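Local structure of chitooligosaccharidolytic beta-N-acetylglucosaminidase (Ostrinia furnacalis, 3NSN) at residues A[421-426]-A[440-445]; A[193-198]-A[501-506]; A[62-67]-A[104-109]; A[317-322]-A[379-384]. The protein hydrolyses terminal non-reducing beta-N-acetylglucosamine units one at a time from chitooligosaccharides, preferring shorter substrates, and works as a homodimer. One frame throughout, in Å; residues are numbered along the deposited sequence.

Interaction 1 (A[421-426]-A[440-445]). With TMX (2-deoxy-2-(trimethylammonio)-beta-D-glucopyranose), chain B; NAG (2-acetamido-2-deoxy-beta-D-glucopyranose), chain C.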
# COMPACT_ATOMS: atom_id res chain seq x y z
N TYR A 421 -6.93 22.09 28.90
CA TYR A 421 -6.28 21.73 27.68
C TYR A 421 -5.27 20.61 27.78
O TYR A 421 -4.37 20.68 28.54
CB TYR A 421 -5.59 22.93 27.10
CG TYR A 421 -6.51 23.96 26.51
CD1 TYR A 421 -6.81 23.94 25.19
CD2 TYR A 421 -7.07 24.95 27.29
CE1 TYR A 421 -7.64 24.85 24.66
CE2 TYR A 421 -7.91 25.86 26.76
CZ TYR A 421 -8.19 25.82 25.44
OH TYR A 421 -8.99 26.72 24.87
N ILE A 422 -5.45 19.63 26.92
CA ILE A 422 -4.53 18.54 26.67
C ILE A 422 -3.65 18.90 25.47
O ILE A 422 -4.11 19.44 24.52
CB ILE A 422 -5.32 17.29 26.35
CG1 ILE A 422 -6.17 16.89 27.53
CG2 ILE A 422 -4.46 16.16 25.78
CD1 ILE A 422 -7.16 15.90 27.20
N ILE A 423 -2.38 18.61 25.54
CA ILE A 423 -1.49 18.94 24.48
C ILE A 423 -0.97 17.73 23.70
O ILE A 423 -0.47 16.78 24.26
CB ILE A 423 -0.28 19.72 25.00
CG1 ILE A 423 -0.68 20.77 26.03
CG2 ILE A 423 0.49 20.32 23.91
CD1 ILE A 423 -1.35 21.93 25.49
N GLN A 424 -1.11 17.81 22.39
CA GLN A 424 -0.70 16.76 21.51
C GLN A 424 0.65 17.09 20.97
O GLN A 424 0.84 18.07 20.36
CB GLN A 424 -1.71 16.52 20.41
CG GLN A 424 -1.37 15.38 19.46
CD GLN A 424 -2.54 14.76 18.72
OE1 GLN A 424 -3.59 15.32 18.54
NE2 GLN A 424 -2.32 13.56 18.28
N VAL A 425 1.60 16.22 21.25
CA VAL A 425 2.97 16.42 20.91
C VAL A 425 3.35 15.76 19.58
O VAL A 425 3.27 14.60 19.46
CB VAL A 425 3.87 15.81 21.99
CG1 VAL A 425 5.24 15.96 21.64
CG2 VAL A 425 3.62 16.44 23.28
N TRP A 426 3.76 16.55 18.62
CA TRP A 426 4.28 16.07 17.33
C TRP A 426 5.76 16.40 17.14
O TRP A 426 6.31 16.25 16.09
CB TRP A 426 3.45 16.57 16.15
CG TRP A 426 3.48 18.03 15.95
CD1 TRP A 426 2.85 18.93 16.67
CD2 TRP A 426 4.19 18.75 14.96
NE1 TRP A 426 3.12 20.16 16.24
CE2 TRP A 426 3.94 20.09 15.18
CE3 TRP A 426 5.01 18.39 13.91
CZ2 TRP A 426 4.47 21.07 14.40
CZ3 TRP A 426 5.53 19.36 13.14
CH2 TRP A 426 5.27 20.68 13.39
N LYS A 440 5.08 21.78 34.10
CA LYS A 440 3.97 22.68 34.34
C LYS A 440 2.64 22.03 34.54
O LYS A 440 1.66 22.69 34.61
CB LYS A 440 3.89 23.72 33.27
CG LYS A 440 5.04 24.64 33.30
CD LYS A 440 4.98 25.71 32.29
CE LYS A 440 5.92 26.82 32.66
NZ LYS A 440 5.69 27.30 34.01
N GLY A 441 2.60 20.72 34.64
CA GLY A 441 1.38 19.97 34.87
C GLY A 441 0.49 19.52 33.72
O GLY A 441 -0.50 18.90 33.92
N TYR A 442 0.90 19.83 32.53
CA TYR A 442 0.14 19.53 31.33
C TYR A 442 0.03 18.04 30.98
O TYR A 442 0.96 17.31 31.08
CB TYR A 442 0.64 20.37 30.16
CG TYR A 442 0.18 21.80 30.23
CD1 TYR A 442 0.97 22.76 30.75
CD2 TYR A 442 -1.06 22.18 29.80
CE1 TYR A 442 0.58 24.02 30.83
CE2 TYR A 442 -1.46 23.47 29.89
CZ TYR A 442 -0.63 24.38 30.39
OH TYR A 442 -1.00 25.65 30.51
N ARG A 443 -1.16 17.61 30.60
CA ARG A 443 -1.33 16.26 30.14
C ARG A 443 -0.98 16.15 28.66
O ARG A 443 -1.19 17.05 27.92
CB ARG A 443 -2.71 15.76 30.42
CG ARG A 443 -3.11 15.91 31.82
CD ARG A 443 -4.19 16.84 31.91
NE ARG A 443 -5.44 16.17 32.02
CZ ARG A 443 -6.60 16.72 31.71
NH1 ARG A 443 -6.67 17.94 31.29
NH2 ARG A 443 -7.69 16.02 31.85
N LEU A 444 -0.44 15.05 28.23
CA LEU A 444 -0.02 14.95 26.87
C LEU A 444 -0.52 13.73 26.09
O LEU A 444 -0.80 12.71 26.66
CB LEU A 444 1.48 14.96 26.81
CG LEU A 444 2.27 16.07 27.43
CD1 LEU A 444 3.64 15.68 27.22
CD2 LEU A 444 2.01 17.32 26.73
N ILE A 445 -0.60 13.87 24.78
CA ILE A 445 -0.78 12.77 23.89
C ILE A 445 0.43 12.76 22.97
O ILE A 445 0.70 13.72 22.33
CB ILE A 445 -2.04 12.89 23.04
CG1 ILE A 445 -3.28 12.88 23.90
CG2 ILE A 445 -2.05 11.83 22.02
CD1 ILE A 445 -4.48 13.33 23.23
C1 TMX B . 2.69 19.13 9.39
C2 TMX B . 1.25 19.51 9.90
N2 TMX B . 1.06 19.38 11.38
C3 TMX B . 0.13 18.80 9.05
O3 TMX B . -0.79 19.78 8.54
C4 TMX B . 0.71 17.99 7.88
O4 TMX B . -0.37 17.28 7.25
C5 TMX B . 1.77 17.01 8.40
O5 TMX B . 2.85 17.70 9.10
C6 TMX B . 2.36 16.19 7.27
O6 TMX B . 3.21 15.17 7.82
C7 TMX B . 1.88 20.37 12.10
C8 TMX B . 1.41 18.06 11.93
C9 TMX B . -0.34 19.66 11.77
C1 NAG C . 6.32 20.98 5.91
C2 NAG C . 5.23 20.15 5.21
C3 NAG C . 3.95 20.08 6.06
C4 NAG C . 4.23 19.72 7.54
C5 NAG C . 5.38 20.59 8.07
C6 NAG C . 5.82 20.11 9.45
C7 NAG C . 5.32 20.31 2.72
C8 NAG C . 6.14 19.04 2.75
N2 NAG C . 4.92 20.79 3.92
O3 NAG C . 3.03 19.11 5.50
O4 NAG C . 3.02 19.99 8.26
O5 NAG C . 6.53 20.46 7.23
O6 NAG C . 6.67 21.10 10.02
O7 NAG C . 5.06 20.86 1.64
O HOH W 1 -3.30 19.31 30.38

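Interaction 2 (A[193-198]-A[501-506]). With TMX (2-deoxy-2-(trimethylammonio)-beta-D-glucopyranose), chain B.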
# COMPACT_ATOMS: atom_id res chain seq x y z
N LEU A 193 -4.82 8.97 14.19
CA LEU A 193 -5.32 10.16 13.57
C LEU A 193 -5.52 9.93 12.06
O LEU A 193 -4.65 9.54 11.37
CB LEU A 193 -4.40 11.32 13.81
CG LEU A 193 -4.81 12.65 13.23
CD1 LEU A 193 -4.11 13.75 13.82
CD2 LEU A 193 -4.56 12.70 11.77
N LEU A 194 -6.70 10.19 11.57
CA LEU A 194 -6.96 10.07 10.17
C LEU A 194 -7.34 11.38 9.52
O LEU A 194 -8.28 12.00 9.88
CB LEU A 194 -8.09 9.09 9.96
CG LEU A 194 -8.33 8.75 8.53
CD1 LEU A 194 -7.11 8.08 8.02
CD2 LEU A 194 -9.50 7.86 8.43
N ASP A 195 -6.57 11.78 8.54
CA ASP A 195 -6.79 13.02 7.88
C ASP A 195 -7.67 12.79 6.66
O ASP A 195 -7.31 12.18 5.68
CB ASP A 195 -5.46 13.68 7.60
CG ASP A 195 -5.53 14.77 6.57
OD1 ASP A 195 -4.50 15.21 6.16
OD2 ASP A 195 -6.57 15.21 6.17
N THR A 196 -8.88 13.26 6.75
CA THR A 196 -9.81 13.05 5.67
C THR A 196 -10.08 14.27 4.82
O THR A 196 -11.08 14.30 4.17
CB THR A 196 -11.13 12.34 6.11
OG1 THR A 196 -11.91 13.18 6.93
CG2 THR A 196 -10.86 11.11 6.86
N ALA A 197 -9.22 15.26 4.90
CA ALA A 197 -9.38 16.52 4.20
C ALA A 197 -8.40 16.72 3.06
O ALA A 197 -8.71 17.27 2.06
CB ALA A 197 -9.33 17.66 5.19
N ARG A 198 -7.20 16.24 3.27
CA ARG A 198 -6.17 16.21 2.27
C ARG A 198 -6.47 15.25 1.13
O ARG A 198 -5.99 15.42 0.10
CB ARG A 198 -4.78 16.05 2.88
CG ARG A 198 -4.13 17.37 3.26
CD ARG A 198 -4.80 18.12 4.41
NE ARG A 198 -3.95 19.15 4.95
CZ ARG A 198 -3.12 19.00 5.97
NH1 ARG A 198 -3.06 17.87 6.64
NH2 ARG A 198 -2.37 20.00 6.34
N LEU A 501 -1.75 9.58 10.48
CA LEU A 501 -1.77 9.46 9.05
C LEU A 501 -2.37 10.70 8.42
O LEU A 501 -3.56 10.84 8.24
CB LEU A 501 -2.54 8.22 8.65
CG LEU A 501 -2.74 7.91 7.20
CD1 LEU A 501 -1.49 7.90 6.51
CD2 LEU A 501 -3.43 6.60 7.08
N TRP A 502 -1.49 11.62 8.10
CA TRP A 502 -1.81 12.77 7.32
C TRP A 502 -1.93 12.24 5.86
O TRP A 502 -1.29 11.31 5.50
CB TRP A 502 -0.75 13.80 7.47
CG TRP A 502 -0.59 14.24 8.85
CD1 TRP A 502 0.38 13.92 9.64
CD2 TRP A 502 -1.44 15.10 9.57
NE1 TRP A 502 0.21 14.45 10.84
CE2 TRP A 502 -0.90 15.22 10.83
CE3 TRP A 502 -2.61 15.78 9.28
CZ2 TRP A 502 -1.47 16.01 11.81
CZ3 TRP A 502 -3.19 16.53 10.24
CH2 TRP A 502 -2.62 16.66 11.49
N SER A 503 -2.77 12.87 5.09
CA SER A 503 -3.20 12.33 3.85
C SER A 503 -2.84 13.02 2.54
O SER A 503 -3.47 12.82 1.56
CB SER A 503 -4.67 12.03 3.95
OG SER A 503 -4.94 11.23 5.01
N GLU A 504 -1.80 13.82 2.57
CA GLU A 504 -1.35 14.49 1.41
C GLU A 504 -1.03 13.43 0.38
O GLU A 504 -1.21 13.64 -0.74
CB GLU A 504 -0.13 15.35 1.70
CG GLU A 504 -0.42 16.60 2.48
CD GLU A 504 -0.31 16.46 3.99
OE1 GLU A 504 -0.37 15.39 4.50
OE2 GLU A 504 -0.21 17.45 4.64
N GLN A 505 -0.59 12.28 0.84
CA GLN A 505 -0.25 11.17 0.03
C GLN A 505 -0.92 9.88 0.46
O GLN A 505 -0.31 8.87 0.40
CB GLN A 505 1.24 11.00 0.03
CG GLN A 505 1.93 12.14 -0.59
CD GLN A 505 3.38 12.04 -0.51
OE1 GLN A 505 3.91 12.35 0.47
NE2 GLN A 505 4.02 11.59 -1.52
N SER A 506 -2.13 9.98 0.94
CA SER A 506 -2.90 8.84 1.32
C SER A 506 -4.40 9.08 1.15
O SER A 506 -4.89 10.14 1.37
CB SER A 506 -2.61 8.45 2.77
OG SER A 506 -3.19 7.23 3.11
C1 TMX B . 2.69 19.13 9.39
C2 TMX B . 1.25 19.51 9.90
N2 TMX B . 1.06 19.38 11.38
C3 TMX B . 0.13 18.80 9.05
O3 TMX B . -0.79 19.78 8.54
C4 TMX B . 0.71 17.99 7.88
O4 TMX B . -0.37 17.28 7.25
C5 TMX B . 1.77 17.01 8.40
O5 TMX B . 2.85 17.70 9.10
C6 TMX B . 2.36 16.19 7.27
O6 TMX B . 3.21 15.17 7.82
C7 TMX B . 1.88 20.37 12.10
C8 TMX B . 1.41 18.06 11.93
C9 TMX B . -0.34 19.66 11.77

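Interaction 3 (A[62-67]-A[104-109])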
# COMPACT_ATOMS: atom_id res chain seq x y z
N LEU A 62 -16.80 -25.68 15.76
CA LEU A 62 -17.04 -24.32 15.41
C LEU A 62 -18.52 -23.97 15.52
O LEU A 62 -18.86 -22.92 15.91
CB LEU A 62 -16.60 -24.10 14.00
CG LEU A 62 -16.11 -22.76 13.49
CD1 LEU A 62 -16.75 -22.51 12.19
CD2 LEU A 62 -16.26 -21.65 14.44
N ASN A 63 -19.37 -24.89 15.14
CA ASN A 63 -20.80 -24.70 15.16
C ASN A 63 -21.43 -24.80 16.54
O ASN A 63 -22.58 -24.59 16.68
CB ASN A 63 -21.47 -25.63 14.19
CG ASN A 63 -21.28 -25.21 12.79
OD1 ASN A 63 -20.87 -24.10 12.54
ND2 ASN A 63 -21.60 -26.06 11.88
N SER A 64 -20.64 -25.10 17.53
CA SER A 64 -21.08 -25.31 18.88
C SER A 64 -20.56 -24.30 19.88
O SER A 64 -20.34 -24.62 21.02
CB SER A 64 -20.69 -26.70 19.34
OG SER A 64 -21.40 -27.68 18.64
N ILE A 65 -20.34 -23.08 19.45
CA ILE A 65 -19.92 -22.06 20.35
C ILE A 65 -21.12 -21.21 20.71
O ILE A 65 -21.83 -20.74 19.86
CB ILE A 65 -18.87 -21.16 19.76
CG1 ILE A 65 -17.67 -21.98 19.30
CG2 ILE A 65 -18.46 -20.13 20.76
CD1 ILE A 65 -16.78 -21.26 18.40
N GLU A 66 -21.35 -21.07 21.99
CA GLU A 66 -22.45 -20.28 22.44
C GLU A 66 -22.10 -19.27 23.49
O GLU A 66 -21.41 -19.57 24.40
CB GLU A 66 -23.58 -21.16 22.85
CG GLU A 66 -24.37 -21.57 21.68
CD GLU A 66 -24.78 -23.00 21.79
OE1 GLU A 66 -24.99 -23.42 22.94
OE2 GLU A 66 -24.88 -23.70 20.75
N VAL A 67 -22.58 -18.06 23.32
CA VAL A 67 -22.22 -16.98 24.21
C VAL A 67 -23.35 -16.64 25.17
O VAL A 67 -24.43 -16.47 24.75
CB VAL A 67 -21.83 -15.75 23.43
CG1 VAL A 67 -21.30 -14.75 24.33
CG2 VAL A 67 -20.82 -16.08 22.43
N GLY A 104 -15.49 -32.20 17.88
CA GLY A 104 -14.85 -31.66 19.03
C GLY A 104 -15.82 -31.14 20.07
O GLY A 104 -16.98 -31.36 20.00
N LYS A 105 -15.26 -30.46 21.05
CA LYS A 105 -16.00 -29.89 22.16
C LYS A 105 -16.82 -28.64 21.83
O LYS A 105 -16.54 -27.91 20.92
CB LYS A 105 -15.04 -29.58 23.28
CG LYS A 105 -14.37 -30.77 23.85
CD LYS A 105 -13.49 -30.44 25.01
CE LYS A 105 -12.97 -31.71 25.65
NZ LYS A 105 -12.17 -31.56 26.84
N ALA A 106 -17.85 -28.43 22.62
CA ALA A 106 -18.67 -27.24 22.57
C ALA A 106 -18.14 -26.22 23.53
O ALA A 106 -17.63 -26.54 24.56
CB ALA A 106 -20.05 -27.56 22.86
N VAL A 107 -18.24 -24.96 23.17
CA VAL A 107 -17.66 -23.93 23.99
C VAL A 107 -18.75 -23.04 24.53
O VAL A 107 -19.54 -22.55 23.79
CB VAL A 107 -16.70 -23.09 23.18
CG1 VAL A 107 -16.03 -22.09 24.03
CG2 VAL A 107 -15.67 -23.95 22.51
N ASP A 108 -18.76 -22.87 25.83
CA ASP A 108 -19.67 -21.96 26.47
C ASP A 108 -18.88 -20.75 26.90
O ASP A 108 -17.95 -20.83 27.65
CB ASP A 108 -20.33 -22.56 27.72
CG ASP A 108 -20.88 -23.95 27.49
OD1 ASP A 108 -21.67 -24.13 26.60
OD2 ASP A 108 -20.52 -24.84 28.25
N VAL A 109 -19.28 -19.60 26.40
CA VAL A 109 -18.64 -18.36 26.79
C VAL A 109 -19.59 -17.55 27.65
O VAL A 109 -20.68 -17.20 27.23
CB VAL A 109 -18.24 -17.52 25.58
CG1 VAL A 109 -17.44 -16.36 26.04
CG2 VAL A 109 -17.47 -18.33 24.61

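Interaction 4 (A[317-322]-A[379-384])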
# COMPACT_ATOMS: atom_id res chain seq x y z
N ASP A 317 -16.57 39.37 13.67
CA ASP A 317 -17.49 38.86 14.62
C ASP A 317 -18.36 37.69 14.18
O ASP A 317 -18.66 36.84 14.94
CB ASP A 317 -18.32 39.97 15.18
CG ASP A 317 -19.15 39.52 16.27
OD1 ASP A 317 -18.65 39.37 17.38
OD2 ASP A 317 -20.31 39.23 15.99
N GLU A 318 -18.74 37.69 12.93
CA GLU A 318 -19.59 36.67 12.35
C GLU A 318 -18.90 35.33 12.39
O GLU A 318 -19.54 34.33 12.43
CB GLU A 318 -19.89 37.02 10.92
CG GLU A 318 -21.05 36.32 10.32
CD GLU A 318 -21.12 36.59 8.86
OE1 GLU A 318 -21.95 36.05 8.18
OE2 GLU A 318 -20.30 37.37 8.41
N LEU A 319 -17.58 35.35 12.47
CA LEU A 319 -16.83 34.12 12.47
C LEU A 319 -17.27 33.22 13.58
O LEU A 319 -17.47 32.07 13.36
CB LEU A 319 -15.34 34.40 12.59
CG LEU A 319 -14.41 33.19 12.79
CD1 LEU A 319 -14.53 32.17 11.66
CD2 LEU A 319 -13.04 33.63 12.92
N TYR A 320 -17.45 33.75 14.76
CA TYR A 320 -17.86 32.98 15.91
C TYR A 320 -19.25 32.38 15.76
O TYR A 320 -19.56 31.41 16.34
CB TYR A 320 -17.55 33.73 17.23
CG TYR A 320 -16.13 34.24 17.18
CD1 TYR A 320 -15.09 33.42 17.43
CD2 TYR A 320 -15.85 35.52 16.78
CE1 TYR A 320 -13.85 33.84 17.31
CE2 TYR A 320 -14.60 35.95 16.66
CZ TYR A 320 -13.59 35.11 16.93
OH TYR A 320 -12.32 35.49 16.83
N GLN A 321 -20.10 33.02 15.00
CA GLN A 321 -21.38 32.47 14.66
C GLN A 321 -21.25 31.21 13.78
O GLN A 321 -21.92 30.26 13.98
CB GLN A 321 -22.26 33.52 13.99
CG GLN A 321 -22.84 34.57 14.92
CD GLN A 321 -22.84 35.98 14.30
OE1 GLN A 321 -23.47 36.24 13.31
NE2 GLN A 321 -22.08 36.86 14.90
N TYR A 322 -20.37 31.26 12.81
CA TYR A 322 -20.08 30.10 11.99
C TYR A 322 -19.48 28.92 12.78
O TYR A 322 -19.87 27.81 12.63
CB TYR A 322 -19.12 30.48 10.88
CG TYR A 322 -19.71 30.90 9.57
CD1 TYR A 322 -19.63 30.08 8.47
CD2 TYR A 322 -20.27 32.13 9.41
CE1 TYR A 322 -20.12 30.47 7.29
CE2 TYR A 322 -20.77 32.53 8.22
CZ TYR A 322 -20.70 31.70 7.16
OH TYR A 322 -21.19 32.09 5.98
N ASN A 379 -4.75 34.11 20.95
CA ASN A 379 -5.46 33.82 22.18
C ASN A 379 -6.85 34.36 22.18
O ASN A 379 -7.74 33.73 22.64
CB ASN A 379 -4.71 34.28 23.42
CG ASN A 379 -5.38 33.83 24.69
OD1 ASN A 379 -5.65 34.62 25.53
ND2 ASN A 379 -5.68 32.56 24.80
N TYR A 380 -7.01 35.55 21.63
CA TYR A 380 -8.30 36.18 21.58
C TYR A 380 -9.20 35.27 20.80
O TYR A 380 -10.30 35.04 21.21
CB TYR A 380 -8.17 37.53 20.90
CG TYR A 380 -9.47 38.20 20.53
CD1 TYR A 380 -10.16 38.96 21.43
CD2 TYR A 380 -9.99 38.11 19.27
CE1 TYR A 380 -11.32 39.57 21.10
CE2 TYR A 380 -11.14 38.71 18.93
CZ TYR A 380 -11.82 39.45 19.86
OH TYR A 380 -12.99 40.07 19.56
N PHE A 381 -8.70 34.74 19.69
CA PHE A 381 -9.43 33.79 18.89
C PHE A 381 -9.72 32.52 19.62
O PHE A 381 -10.81 32.09 19.64
CB PHE A 381 -8.71 33.40 17.57
CG PHE A 381 -9.31 32.19 16.91
CD1 PHE A 381 -8.86 30.94 17.19
CD2 PHE A 381 -10.41 32.30 16.12
CE1 PHE A 381 -9.47 29.86 16.65
CE2 PHE A 381 -10.98 31.23 15.61
CZ PHE A 381 -10.51 30.01 15.87
N GLN A 382 -8.72 31.94 20.23
CA GLN A 382 -8.87 30.68 20.90
C GLN A 382 -9.86 30.73 22.05
O GLN A 382 -10.58 29.82 22.24
CB GLN A 382 -7.55 30.03 21.29
CG GLN A 382 -7.74 28.75 21.98
CD GLN A 382 -8.40 27.70 21.13
OE1 GLN A 382 -8.17 27.61 19.97
NE2 GLN A 382 -9.22 26.91 21.73
N GLN A 383 -9.86 31.82 22.80
CA GLN A 383 -10.79 32.01 23.90
C GLN A 383 -12.24 32.07 23.49
O GLN A 383 -13.07 31.48 24.08
CB GLN A 383 -10.42 33.29 24.67
CG GLN A 383 -9.19 33.17 25.52
CD GLN A 383 -9.37 32.14 26.56
OE1 GLN A 383 -10.21 32.29 27.40
NE2 GLN A 383 -8.63 31.08 26.49
N LYS A 384 -12.53 32.82 22.46
CA LYS A 384 -13.86 32.85 21.87
C LYS A 384 -14.30 31.54 21.23
O LYS A 384 -15.40 31.12 21.38
CB LYS A 384 -13.99 34.00 20.91
CG LYS A 384 -13.55 35.29 21.52
CD LYS A 384 -13.66 36.40 20.57
CE LYS A 384 -15.04 36.84 20.46
NZ LYS A 384 -15.42 37.87 21.43
O HOH W 2 -17.86 37.89 19.20

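Interaction 1 (A[421-426]-A[440-445])
Gln424 pairs with Ile445 across adjacent parallel strands, their side chains crossing at a slant on one face of the sheet, and the glutamine shows how that face is built. Its CG is anti to the backbone N (chi1 -177°), which takes the chain past the carbonyl of Ile445: CB and then CG go by it, Gln424 CG lying 3.9 Å from Ile445 O. Farther out the extended chain brings Gln424 NE2 to 4.1 Å from Ile445 CG2. The amide finds its polar partners elsewhere: OE1 accepts from His341 NE2, while NE2 bonds to Glu498 and Ser447. An amide suits this buried place because it can donate and accept at once.

Strands 421-425 and 444-446 are the sixth and seventh of the eight-stranded parallel TIM barrel, joined through helix 432-439 as a beta-alpha-beta unit. Their backbones alternate bonds: Ile423 N to Arg443 O (3.1 Å), Ile445 N to Ile423 O (3.0 Å) and Val425 N to Ile445 O (2.9 Å, 169° at the hydrogen). A water spans Tyr421 O and Arg443 N where the strands diverge. On the face of Ile423 and Leu444, branched side chains fill the space, with Leu444 CD2 3.7 Å from Ile423 CB. Just past the strand, Trp426 turns its indole to the sugars: a face meets an N-methyl carbon of the bound TMX (CZ2 to C7 3.5 Å), and its edge lies near NAG O6. An alanine here would probably leave that methyl without its aromatic wall and Thr403 O without the indole N-H it now accepts.

Interaction 2 (A[193-198]-A[501-506])
Leu193 to Arg198 and Leu501 to Ser506 meet where the first and eighth strands close the barrel, a backbone pairing that runs on into a polar, sugar-binding loop. Leu501 N donates to Leu193 O (3.0 Å) and Asp195 N to Leu501 O (3.2 Å). Beyond them the side chain of Asp195 organises the turn: OD2 accepts from Ala197 N, an Asx turn, and from Arg198 N, which extends it to an Asx motif, while Arg198 NH1 and Ser503 N reach OD1 from opposite faces of the carboxylate. Ser503 OG donates to Asp195 O (2.6 Å), in the carbonyl plane on a lone pair.

In this TIM barrel the C-terminal ends of the strands form the substrate site. Arg198, bent at chi2 (68°), lies alongside Glu504; NH2 gives TMX O3 a straight bond (2.7 Å, 174°). TMX O4 donates to Glu504 OE2 (2.6 Å), an oxygen that also lies over one guanidinium face, a salt bridge probably held by charge alone, since no N-H points at it. Trp502 is sandwiched: Leu193 CD2 sits over its six-membered ring (4.2 Å to the centroid), and TMX covers the opposite face. A serine in its place, lacking the indole, would probably leave the sugar without its flat platform and open a gap beside Leu193.

Interaction 3 (A[62-67]-A[104-109])
With CG1 anti to the carbonyl carbon and beside the backbone N (chi1 -57°), Ile65 places that branch toward Val107, its CG1 4.2 Å from Val107 CB. The parallel bridge between the two residues sets them on one face of the sheet, so their side chains lie side by side and point the same way. Val67 and Val109 repeat the pairing two residues on, Val67 CG1 standing 4.3 Å from Val109 CB. Branching at CB suits these places, because it favours the extended backbone and puts methyl groups close to the chain, where the neighbouring strand can meet them.

The axes of the short strands 64-67 and 105-109 run within 9° of parallel, and the backbones bond in alternation. Val107 N donates to Ser64 O. Glu66 N then gives a nearly straight bond to Val107 O (3.0 Å), and Val109 N another to Glu66 O (2.9 Å). At the start of the pairing, small residues allow a close approach: Ser64 CB lies 3.7 Å from Ala106 CB. The other face, with Glu66 and Asp108, is more polar. Their carboxylates are near each other, Glu66 OE1 to Asp108 OD1 measuring 5.0 Å, and the salt bridge from Asp108 to Arg140 probably eases the repulsion.

The apolar face turns to helix 76-91, where Val67 packs on Ala83 and Val109 on Phe86, while Val107 touches Met175 of strand 172-183. Strand 57-69, helix 76-91 and strand 105-113 thus form a beta-alpha-beta unit, two parallel strands of a mixed sheet with the connecting helix packed on one face, in the hexosaminidase-like region that accompanies the family 20 catalytic barrel.

Interaction 4 (A[317-322]-A[379-384])
Two helices of the layer around the TIM barrel, 318-333 and 371-393, meet here through Leu319 and Tyr320 on one and Tyr380, Phe381 and Lys384 on the other. They precede the fourth and fifth barrel strands respectively. The short helical segments cross at -41°, with axes 11.3 Å apart at their closest, a wide separation that large side chains bridge.

Tyr320 has the largest share of the contact. Its CG is anti to the carbonyl carbon (chi1 -47°), and the ring reaches across to the other helix. Lys384 lies over one face: its CB is 3.6 Å from Tyr320 CE1, a CH-pi contact, and CD and CE continue across the ring. Lysine suits this boundary, since its methylenes can cover an aromatic ring while the ammonium group goes on toward water; Lys384 NZ is too far from the ring for more than a weak cation-pi attraction. Lys384 CD also lies over the rim of the Tyr380 ring, 3.6 Å above its plane, so that this methylene touches both tyrosines. Beyond the ring, a water links Asp317 OD1 with Lys384 NZ, the bond at the amine being weak.

The buried hydroxyl of Tyr320 finds its partner in Pro314 O, and it passes Phe381 CD2 at 3.8 Å. Phe381 and Leu319 suit the inner side of the contact, where both also touch Leu312 of the short strand 311-312. Leu319 CD2 stands over the face of Tyr320 opposite the lysine and meets the edge of the Phe381 ring, 4.2 Å from CE2.

From the N terminus, interaction 3 closes first, joining residues 62-67 to 104-109 around helix 76-91 in a sheet apart from the catalytic barrel. Interaction 2 opens at 193-198 and closes at 501-506, a loop of some 300 residues that seals the barrel by joining its first strand to its last. Nested inside it, in series, are interaction 4, between two outer helices, and interaction 1, between the sixth and seventh strands; none of the loops cross. A probable hydrogen bond from Gln382 to Tyr421 connects interactions 4 and 1, while interactions 1 and 2 both touch TMX. Interaction 3 lies about 42 Å from interaction 2, centre to centre.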